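PDB 6PWI: putative hyaluronoglucosaminidase from Clostridium perfringens, which probably acts as a secreted family 84 glycoside hydrolase with hexosaminidase activity, this chain being the amino-terminal portion with the catalytic barrel. Local coordinates for residues R71-V75 against I151-K155; T144-F148 against I245-N249; V333-E337 against W362-I367; V366-Y370 against N483-L489. One frame throughout, in Å; residues are numbered along the deposited sequence.

Contact 1 of 4, residues R71-V75 against I151-K155; sequences RLLEV and ITSLK
With CG turned opposite its backbone N (chi1 -169°) and further bends at chi2 and chi3, Arg-71 lays its aliphatic part along Ile-151 and brings its guanidinium beside Thr-152. NE donates to Thr-152 OG1 at 3.2 Å, a bent bond whose acceptor is tilted 21° from the guanidinium plane; NH2 adds a weak second bond to the same oxygen. Thr-152 OG1 in turn donates to Phe-148 O, so this buried hydroxyl is held from both helices. The extended Lys-155 chain crosses that of Arg-71 at roughly a right angle, its CD 4.0 Å above one face of the guanidinium, toward the rim. Lys-155 NZ is 3.6 Å from Glu-74 OE1 in a salt bridge, while Arg-71 NH1 binds Glu-74 OE2 weakly. Asp-205 is the stronger partner of Lys-155; its carboxylate and that of Glu-74 probably offset the closeness of the two cations. Ile-151 CG2 meets Arg-71 CG at 3.7 Å and Val-75 CG2 at 3.8 Å. With axes 9.3 Å apart at 16°, the segments form a near-parallel helix pair, and Leu-72 and Ile-151, both touching strand 94-100, place it on the mixed sheet of the amino-terminal alpha/beta domain.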
# COMPACT_ATOMS: atom_id res chain seq x y z
N ARG A 71 2.17 21.59 1.63
CA ARG A 71 2.91 20.50 2.24
C ARG A 71 4.01 21.05 3.16
O ARG A 71 4.25 20.49 4.23
CB ARG A 71 3.45 19.53 1.19
CG ARG A 71 4.00 18.23 1.76
CD ARG A 71 2.98 17.43 2.56
NE ARG A 71 3.11 16.02 2.24
CZ ARG A 71 2.40 15.04 2.78
NH1 ARG A 71 1.48 15.32 3.69
NH2 ARG A 71 2.60 13.79 2.41
N LEU A 72 4.68 22.13 2.75
CA LEU A 72 5.71 22.71 3.59
C LEU A 72 5.07 23.32 4.83
O LEU A 72 5.61 23.20 5.93
CB LEU A 72 6.54 23.75 2.83
CG LEU A 72 7.65 24.41 3.66
CD1 LEU A 72 8.83 23.47 3.84
CD2 LEU A 72 8.09 25.72 3.06
N LEU A 73 3.92 23.97 4.65
CA LEU A 73 3.27 24.66 5.75
C LEU A 73 2.78 23.67 6.81
O LEU A 73 2.82 23.99 8.00
CB LEU A 73 2.16 25.58 5.21
CG LEU A 73 2.64 26.68 4.26
CD1 LEU A 73 1.51 27.63 3.88
CD2 LEU A 73 3.82 27.45 4.83
N GLU A 74 2.33 22.48 6.37
CA GLU A 74 2.06 21.35 7.24
C GLU A 74 3.31 21.02 8.06
O GLU A 74 3.24 20.82 9.27
CB GLU A 74 1.79 20.09 6.42
CG GLU A 74 0.35 19.61 6.42
CD GLU A 74 0.20 18.19 5.88
OE1 GLU A 74 0.49 17.24 6.63
OE2 GLU A 74 -0.18 18.05 4.69
N VAL A 75 4.45 20.96 7.38
CA VAL A 75 5.70 20.57 8.02
C VAL A 75 6.09 21.61 9.06
O VAL A 75 6.56 21.25 10.14
CB VAL A 75 6.80 20.31 6.98
CG1 VAL A 75 8.19 20.33 7.59
CG2 VAL A 75 6.56 19.01 6.23
N ILE A 151 9.76 17.27 0.61
CA ILE A 151 9.14 17.90 1.77
C ILE A 151 8.49 16.83 2.66
O ILE A 151 8.43 17.00 3.87
CB ILE A 151 8.15 18.99 1.33
CG1 ILE A 151 8.84 20.08 0.51
CG2 ILE A 151 7.41 19.57 2.53
CD1 ILE A 151 7.89 21.01 -0.21
N THR A 152 8.02 15.74 2.04
CA THR A 152 7.45 14.62 2.78
C THR A 152 8.54 13.96 3.63
O THR A 152 8.29 13.56 4.76
CB THR A 152 6.72 13.62 1.87
OG1 THR A 152 5.64 14.28 1.21
CG2 THR A 152 6.18 12.41 2.61
N SER A 153 9.76 13.86 3.08
CA SER A 153 10.86 13.34 3.87
C SER A 153 11.11 14.24 5.08
O SER A 153 11.34 13.74 6.17
CB SER A 153 12.09 13.12 3.06
OG SER A 153 11.93 11.97 2.23
N LEU A 154 11.01 15.57 4.89
CA LEU A 154 11.14 16.51 5.99
C LEU A 154 10.04 16.29 7.03
O LEU A 154 10.27 16.46 8.22
CB LEU A 154 11.12 17.95 5.48
CG LEU A 154 12.41 18.47 4.86
CD1 LEU A 154 12.20 19.87 4.29
CD2 LEU A 154 13.55 18.46 5.87
N LYS A 155 8.84 15.93 6.55
CA LYS A 155 7.70 15.69 7.42
C LYS A 155 8.00 14.50 8.32
O LYS A 155 7.70 14.52 9.51
CB LYS A 155 6.43 15.44 6.60
CG LYS A 155 5.15 15.48 7.43
CD LYS A 155 3.96 14.79 6.82
CE LYS A 155 2.83 14.67 7.81
NZ LYS A 155 1.68 13.94 7.23

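Contact 2 of 4, residues T144-F148 against I245-N249; sequences TDSAF and IATKN
Lys-248 leaves helix 231-247 with a positive phi of 72°, and its CA lies 7.4 Å from that of Asp-145 in the first turn of helix 144-158. From there its side chain runs across the Phe-148 ring and bends only at chi4, the turn that delivers NZ to the carboxylate. Lys-248 CD sits over one ring face, 3.8 Å from the Phe-148 centroid and displaced toward the rim, a CH-pi contact. NZ then meets Asp-145 OD1 at 2.8 Å, nearly in line with the C-O bond, in a hydrogen-bonded salt bridge. Asp-65 OD2 is a second anionic partner of the same ammonium, and Asp-145 OD2 bonds weakly to Tyr-325 OH. Topologically this is a domain junction: helix 144-158 belongs to the amino-terminal alpha/beta domain, whereas helix 231-247 connects the second and third strands of the (beta/alpha)8 barrel. A trans chi1 of -172° extends the Phe-148 ring to the final carbonyls of the barrel helix. Ala-246 O lies near the ring plane at its edge, 3.4 Å from Phe-148 CZ, and Thr-247 O approaches CE2 obliquely. At the same helix end, Thr-247 OG1 accepts from Asn-249 N at 3.3 Å, forming an ST turn as the chain heads into strand 250-255; the same hydroxyl bonds back to Val-243 O.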
# COMPACT_ATOMS: atom_id res chain seq x y z
N THR A 144 7.91 19.77 -9.49
CA THR A 144 7.17 20.11 -8.28
C THR A 144 6.78 18.85 -7.50
O THR A 144 6.89 18.83 -6.27
CB THR A 144 6.04 21.11 -8.57
OG1 THR A 144 5.65 21.72 -7.34
CG2 THR A 144 4.85 20.51 -9.28
N ASP A 145 6.35 17.80 -8.22
CA ASP A 145 6.00 16.53 -7.61
C ASP A 145 7.16 16.00 -6.76
O ASP A 145 6.95 15.56 -5.63
CB ASP A 145 5.58 15.49 -8.66
CG ASP A 145 4.25 15.77 -9.35
OD1 ASP A 145 3.44 16.55 -8.80
OD2 ASP A 145 4.02 15.18 -10.42
N SER A 146 8.38 16.05 -7.31
CA SER A 146 9.57 15.57 -6.62
C SER A 146 9.94 16.47 -5.45
O SER A 146 10.44 15.99 -4.43
CB SER A 146 10.71 15.43 -7.58
OG SER A 146 10.34 14.59 -8.66
N ALA A 147 9.69 17.78 -5.58
CA ALA A 147 9.92 18.68 -4.47
C ALA A 147 9.02 18.28 -3.31
O ALA A 147 9.46 18.23 -2.16
CB ALA A 147 9.72 20.13 -4.87
N PHE A 148 7.76 17.96 -3.64
CA PHE A 148 6.77 17.47 -2.70
C PHE A 148 7.29 16.25 -1.93
O PHE A 148 7.24 16.24 -0.70
CB PHE A 148 5.47 17.16 -3.44
CG PHE A 148 4.29 16.82 -2.57
CD1 PHE A 148 3.32 17.77 -2.27
CD2 PHE A 148 4.12 15.54 -2.07
CE1 PHE A 148 2.22 17.45 -1.49
CE2 PHE A 148 3.03 15.22 -1.28
CZ PHE A 148 2.08 16.17 -0.99
N ILE A 245 -4.98 15.56 -5.04
CA ILE A 245 -4.14 16.68 -5.42
C ILE A 245 -3.31 17.13 -4.21
O ILE A 245 -2.14 17.45 -4.36
CB ILE A 245 -4.95 17.83 -6.06
CG1 ILE A 245 -5.43 17.45 -7.46
CG2 ILE A 245 -4.15 19.14 -6.06
CD1 ILE A 245 -6.66 18.20 -7.92
N ALA A 246 -3.92 17.15 -3.03
CA ALA A 246 -3.27 17.65 -1.82
C ALA A 246 -2.16 16.70 -1.36
O ALA A 246 -1.16 17.14 -0.81
CB ALA A 246 -4.29 17.87 -0.73
N THR A 247 -2.35 15.39 -1.59
CA THR A 247 -1.46 14.36 -1.06
C THR A 247 -0.51 13.88 -2.15
O THR A 247 0.52 13.26 -1.85
CB THR A 247 -2.25 13.15 -0.56
OG1 THR A 247 -2.96 12.61 -1.67
CG2 THR A 247 -3.18 13.48 0.60
N LYS A 248 -0.89 14.14 -3.41
CA LYS A 248 -0.15 13.80 -4.62
C LYS A 248 -0.19 12.30 -4.88
O LYS A 248 0.47 11.79 -5.78
CB LYS A 248 1.24 14.45 -4.69
CG LYS A 248 1.25 15.79 -5.41
CD LYS A 248 2.62 16.44 -5.50
CE LYS A 248 2.54 17.90 -5.89
NZ LYS A 248 1.79 18.10 -7.16
N ASN A 249 -0.99 11.61 -4.07
CA ASN A 249 -1.43 10.25 -4.34
C ASN A 249 -2.64 10.36 -5.27
O ASN A 249 -3.78 10.27 -4.83
CB ASN A 249 -1.72 9.56 -3.00
CG ASN A 249 -1.85 8.04 -3.06
OD1 ASN A 249 -1.40 7.36 -2.14
ND2 ASN A 249 -2.47 7.49 -4.09

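Contact 3 of 4, residues V333-E337 against W362-I367; sequences VYTKE and WTGDVI
Trp-362 spreads its indole beneath the backbone of 334-336, with Tyr-334 O 3.4 Å above the ring plane and Gly-364 O over the same face, both toward the rim. A first torsion of -170° carries the ring there, and Thr-375 OG1, bonded to NE1, limits its rotation; Phe-379 meets the indole edge-to-face. Tyr-334 adopts the less common chi1 of 57°, with CG between backbone N and carbonyl carbon. Its ring crosses Thr-363 at a slant, CD1 3.6 Å from Thr-363 CG2, while the Thr-363 hydroxyl lies at the ring edge. That hydroxyl, OG1, donates to Val-366 O at 3.0 Å, from above the carbonyl plane, which ties Thr-363 to the backbone three residues on. Thr-335 CG2 touches Thr-363 OG1 and the backbone of Val-366, and Thr-335 OG1 accepts from Ser-338 N. The backbones are joined by three bonds: Thr-363 N to Tyr-334 O (3.0 Å, 175°), Lys-336 N to Gly-364 O (3.1 Å) and Glu-337 N to Asp-365 O (3.0 Å). Lys-336 and Asp-365 run side by side in the same direction without a direct ion pair; a water accepts from Lys-336 NZ and donates to Asp-365 OD1, which also bonds Thr-375. Another water links Glu-337 OE1 to Ile-367 N. These loops follow the fifth and sixth barrel strands, and the side chain of Tyr-334 is about 8 Å from that of Asp-299, the predicted proton donor. The chemistry thus implies a loop pairing fixed mainly by backbone bonds over an aromatic base, with Lys-336 and Asp-365 coupled through water.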
# COMPACT_ATOMS: atom_id res chain seq x y z
N VAL A 333 -5.26 -10.47 -21.64
CA VAL A 333 -4.29 -11.47 -21.23
C VAL A 333 -3.30 -10.79 -20.29
O VAL A 333 -2.44 -10.04 -20.75
CB VAL A 333 -3.58 -12.04 -22.48
CG1 VAL A 333 -2.36 -12.88 -22.13
CG2 VAL A 333 -4.54 -12.79 -23.39
N TYR A 334 -3.44 -11.04 -18.98
CA TYR A 334 -2.66 -10.31 -17.99
C TYR A 334 -1.85 -11.25 -17.10
O TYR A 334 -1.33 -10.84 -16.06
CB TYR A 334 -3.55 -9.38 -17.16
CG TYR A 334 -4.68 -10.08 -16.45
CD1 TYR A 334 -4.47 -10.76 -15.26
CD2 TYR A 334 -5.95 -10.08 -16.99
CE1 TYR A 334 -5.51 -11.42 -14.62
CE2 TYR A 334 -7.00 -10.72 -16.36
CZ TYR A 334 -6.78 -11.40 -15.18
OH TYR A 334 -7.82 -12.04 -14.58
N THR A 335 -1.75 -12.52 -17.51
CA THR A 335 -0.87 -13.47 -16.85
C THR A 335 -0.20 -14.35 -17.89
O THR A 335 -0.72 -14.52 -19.00
CB THR A 335 -1.59 -14.41 -15.85
OG1 THR A 335 -2.23 -15.46 -16.57
CG2 THR A 335 -2.57 -13.72 -14.93
N LYS A 336 0.94 -14.93 -17.51
CA LYS A 336 1.71 -15.76 -18.41
C LYS A 336 0.90 -17.02 -18.73
O LYS A 336 0.93 -17.51 -19.86
CB LYS A 336 3.06 -16.10 -17.79
CG LYS A 336 4.01 -16.87 -18.69
CD LYS A 336 5.19 -17.39 -17.92
CE LYS A 336 6.12 -18.20 -18.80
NZ LYS A 336 7.32 -18.64 -18.06
N GLU A 337 0.16 -17.51 -17.73
CA GLU A 337 -0.68 -18.69 -17.87
C GLU A 337 -1.72 -18.49 -18.97
O GLU A 337 -1.91 -19.37 -19.81
CB GLU A 337 -1.36 -19.04 -16.55
CG GLU A 337 -2.18 -20.31 -16.61
CD GLU A 337 -2.95 -20.64 -15.34
OE1 GLU A 337 -3.60 -19.72 -14.79
OE2 GLU A 337 -2.89 -21.81 -14.90
N TRP A 362 0.07 -6.17 -15.55
CA TRP A 362 0.44 -7.58 -15.52
C TRP A 362 0.37 -8.03 -14.07
O TRP A 362 0.80 -7.30 -13.19
CB TRP A 362 1.87 -7.71 -16.05
CG TRP A 362 2.38 -9.09 -16.32
CD1 TRP A 362 3.40 -9.74 -15.67
CD2 TRP A 362 1.96 -9.96 -17.38
NE1 TRP A 362 3.62 -10.96 -16.25
CE2 TRP A 362 2.75 -11.13 -17.29
CE3 TRP A 362 0.99 -9.87 -18.38
CZ2 TRP A 362 2.59 -12.20 -18.17
CZ3 TRP A 362 0.83 -10.93 -19.25
CH2 TRP A 362 1.63 -12.07 -19.14
N THR A 363 -0.18 -9.23 -13.83
CA THR A 363 -0.28 -9.70 -12.46
C THR A 363 0.78 -10.75 -12.17
O THR A 363 0.91 -11.17 -11.02
CB THR A 363 -1.70 -10.17 -12.09
OG1 THR A 363 -1.91 -11.45 -12.68
CG2 THR A 363 -2.78 -9.19 -12.49
N GLY A 364 1.52 -11.17 -13.20
CA GLY A 364 2.59 -12.15 -13.06
C GLY A 364 2.32 -13.44 -13.85
O GLY A 364 1.66 -13.43 -14.89
N ASP A 365 2.86 -14.55 -13.34
CA ASP A 365 2.74 -15.85 -13.99
C ASP A 365 1.30 -16.36 -13.91
O ASP A 365 0.83 -17.05 -14.81
CB ASP A 365 3.74 -16.84 -13.40
CG ASP A 365 5.14 -16.75 -13.99
OD1 ASP A 365 5.37 -15.83 -14.83
OD2 ASP A 365 5.99 -17.60 -13.64
N VAL A 366 0.63 -16.01 -12.80
CA VAL A 366 -0.73 -16.44 -12.49
C VAL A 366 -1.46 -15.23 -11.92
O VAL A 366 -0.87 -14.16 -11.81
CB VAL A 366 -0.74 -17.60 -11.47
CG1 VAL A 366 -0.14 -18.88 -12.03
CG2 VAL A 366 -0.06 -17.21 -10.15
N ILE A 367 -2.74 -15.41 -11.54
CA ILE A 367 -3.55 -14.32 -11.02
C ILE A 367 -2.93 -13.78 -9.74
O ILE A 367 -2.81 -12.56 -9.59
CB ILE A 367 -5.03 -14.73 -10.85
CG1 ILE A 367 -5.65 -15.09 -12.20
CG2 ILE A 367 -5.82 -13.64 -10.14
CD1 ILE A 367 -7.08 -15.62 -12.13
O HOH W 1 7.77 -16.64 -15.74
O HOH W 2 -4.04 -17.93 -12.75

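Contact 4 of 4, residues V366-Y370 against N483-L489; sequences VILGY and NWHGLSL
Leu-368 makes the central apolar contact, entering between His-485 and Leu-487. Its CD1 lies 3.7 Å from Leu-487 CB and equally close to His-485 CG, the leucine crossing the histidine side chain at about a right angle and approaching its ring obliquely. Ile-367 extends CD1 to within 3.9 Å of His-485 CE1 on the exposed flank. At the other end, Leu-487 CD1 touches Tyr-370 CE2 at 3.7 Å; chi1 of -178° carries the leucine CG away from the backbone N and chi2 of 68° turns CD1 to the ring. The Tyr-370 hydroxyl passes alongside Leu-489, whose CD2 is its neighbour.

Polar coupling between the segments is indirect, since no direct hydrogen bond joins them. One water is shared by Tyr-370 OH and Ser-488 N, accepting from the latter at 2.9 Å.

Inside 483-489, hydrogen bonds shape the surface that receives Leu-368. Asn-483 OD1 takes two backbone donors: Leu-487 N at 3.0 Å, on a lone pair in the carbonyl plane, and Gly-486 N, tilted 32° from that plane. Asn-483 ND2 answers with a bond of 2.9 Å to Leu-487 O and another to Pro-480 O, so both ends of the amide are engaged and its flip is fixed. Gly-486 permits the turn with a positive phi.

Because OD1 accepts from the N-H three residues on, 483-486 is an Asx motif, part of the connector that leads toward helix 496-507 and packs on the loop after the sixth strand of the (beta/alpha)8 fold.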
# COMPACT_ATOMS: atom_id res chain seq x y z
N VAL A 366 0.63 -16.01 -12.80
CA VAL A 366 -0.73 -16.44 -12.49
C VAL A 366 -1.46 -15.23 -11.92
O VAL A 366 -0.87 -14.16 -11.81
CB VAL A 366 -0.74 -17.60 -11.47
CG1 VAL A 366 -0.14 -18.88 -12.03
CG2 VAL A 366 -0.06 -17.21 -10.15
N ILE A 367 -2.74 -15.41 -11.54
CA ILE A 367 -3.55 -14.32 -11.02
C ILE A 367 -2.93 -13.78 -9.74
O ILE A 367 -2.81 -12.56 -9.59
CB ILE A 367 -5.03 -14.73 -10.85
CG1 ILE A 367 -5.65 -15.09 -12.20
CG2 ILE A 367 -5.82 -13.64 -10.14
CD1 ILE A 367 -7.08 -15.62 -12.13
N LEU A 368 -2.53 -14.66 -8.82
CA LEU A 368 -1.85 -14.21 -7.61
C LEU A 368 -0.34 -14.36 -7.78
O LEU A 368 0.31 -15.03 -6.99
CB LEU A 368 -2.35 -14.99 -6.38
CG LEU A 368 -3.86 -15.16 -6.23
CD1 LEU A 368 -4.17 -15.99 -4.99
CD2 LEU A 368 -4.58 -13.82 -6.15
N GLY A 369 0.21 -13.74 -8.83
CA GLY A 369 1.62 -13.89 -9.14
C GLY A 369 2.53 -13.22 -8.11
O GLY A 369 2.17 -12.21 -7.50
N TYR A 370 3.71 -13.81 -7.91
CA TYR A 370 4.76 -13.17 -7.14
C TYR A 370 5.51 -12.21 -8.06
O TYR A 370 5.38 -12.30 -9.28
CB TYR A 370 5.71 -14.23 -6.56
CG TYR A 370 5.25 -14.95 -5.31
CD1 TYR A 370 6.06 -14.96 -4.17
CD2 TYR A 370 4.05 -15.65 -5.26
CE1 TYR A 370 5.68 -15.63 -3.02
CE2 TYR A 370 3.65 -16.33 -4.11
CZ TYR A 370 4.47 -16.31 -2.99
OH TYR A 370 4.10 -16.97 -1.85
N ASN A 483 -7.22 -21.58 -0.28
CA ASN A 483 -7.85 -20.79 -1.32
C ASN A 483 -7.61 -21.49 -2.66
O ASN A 483 -6.67 -22.26 -2.78
CB ASN A 483 -7.35 -19.34 -1.33
CG ASN A 483 -5.85 -19.23 -1.51
OD1 ASN A 483 -5.33 -19.41 -2.62
ND2 ASN A 483 -5.14 -18.95 -0.43
N TRP A 484 -8.46 -21.18 -3.65
CA TRP A 484 -8.50 -21.91 -4.91
C TRP A 484 -7.27 -21.64 -5.77
O TRP A 484 -6.92 -22.46 -6.61
CB TRP A 484 -9.83 -21.68 -5.64
CG TRP A 484 -10.95 -22.51 -5.10
CD1 TRP A 484 -11.19 -23.84 -5.34
CD2 TRP A 484 -11.99 -22.08 -4.19
NE1 TRP A 484 -12.30 -24.26 -4.66
CE2 TRP A 484 -12.81 -23.21 -3.94
CE3 TRP A 484 -12.30 -20.87 -3.57
CZ2 TRP A 484 -13.92 -23.14 -3.11
CZ3 TRP A 484 -13.40 -20.81 -2.74
CH2 TRP A 484 -14.20 -21.93 -2.51
N HIS A 485 -6.59 -20.51 -5.54
CA HIS A 485 -5.37 -20.19 -6.28
C HIS A 485 -4.15 -20.88 -5.68
O HIS A 485 -3.20 -21.17 -6.39
CB HIS A 485 -5.19 -18.68 -6.43
CG HIS A 485 -6.32 -18.01 -7.14
ND1 HIS A 485 -6.63 -18.28 -8.46
CD2 HIS A 485 -7.24 -17.12 -6.70
CE1 HIS A 485 -7.69 -17.57 -8.81
NE2 HIS A 485 -8.08 -16.84 -7.74
N GLY A 486 -4.17 -21.14 -4.37
CA GLY A 486 -3.10 -21.90 -3.74
C GLY A 486 -1.99 -21.01 -3.18
O GLY A 486 -0.85 -21.44 -3.05
N LEU A 487 -2.35 -19.76 -2.85
CA LEU A 487 -1.42 -18.84 -2.24
C LEU A 487 -1.29 -19.19 -0.76
O LEU A 487 -2.29 -19.42 -0.09
CB LEU A 487 -1.92 -17.41 -2.43
CG LEU A 487 -1.01 -16.31 -1.88
CD1 LEU A 487 0.29 -16.22 -2.68
CD2 LEU A 487 -1.72 -14.97 -1.86
N SER A 488 -0.04 -19.24 -0.28
CA SER A 488 0.26 -19.63 1.08
C SER A 488 1.35 -18.71 1.60
O SER A 488 2.41 -18.63 1.00
CB SER A 488 0.72 -21.08 1.12
OG SER A 488 1.16 -21.45 2.42
N LEU A 489 1.06 -18.00 2.70
CA LEU A 489 1.99 -17.03 3.26
C LEU A 489 2.21 -17.34 4.73
O LEU A 489 1.34 -17.90 5.39
CB LEU A 489 1.42 -15.62 3.09
CG LEU A 489 1.19 -15.17 1.64
CD1 LEU A 489 0.44 -13.85 1.60
CD2 LEU A 489 2.50 -15.08 0.88
O HOH W 3 2.31 -19.28 -1.91

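Overall arrangement
The four contacts form two pairs. Contacts 1 and 2 share helix 144-158, have centres 11 Å apart and touch where Arg-71 NE meets Phe-148 CZ at 3.4 Å, so packing inside the amino-terminal domain continues into the barrel junction. Contacts 3 and 4 share Val-366 and Ile-367, with centres also 11 Å apart: one loop meets its barrel neighbour and then the connector 483-489. Centres of contacts 1 and 3 lie 39 Å apart, on opposite sides of the chain's centre. In contact 3 the side chain of Tyr-334 is about 8 Å from that of Asp-299, the predicted proton donor. The Tyr-334 and Ile-367 side chains each lie about 4 Å from a bound 1,2-ethanediol, probably from the crystallisation liquor.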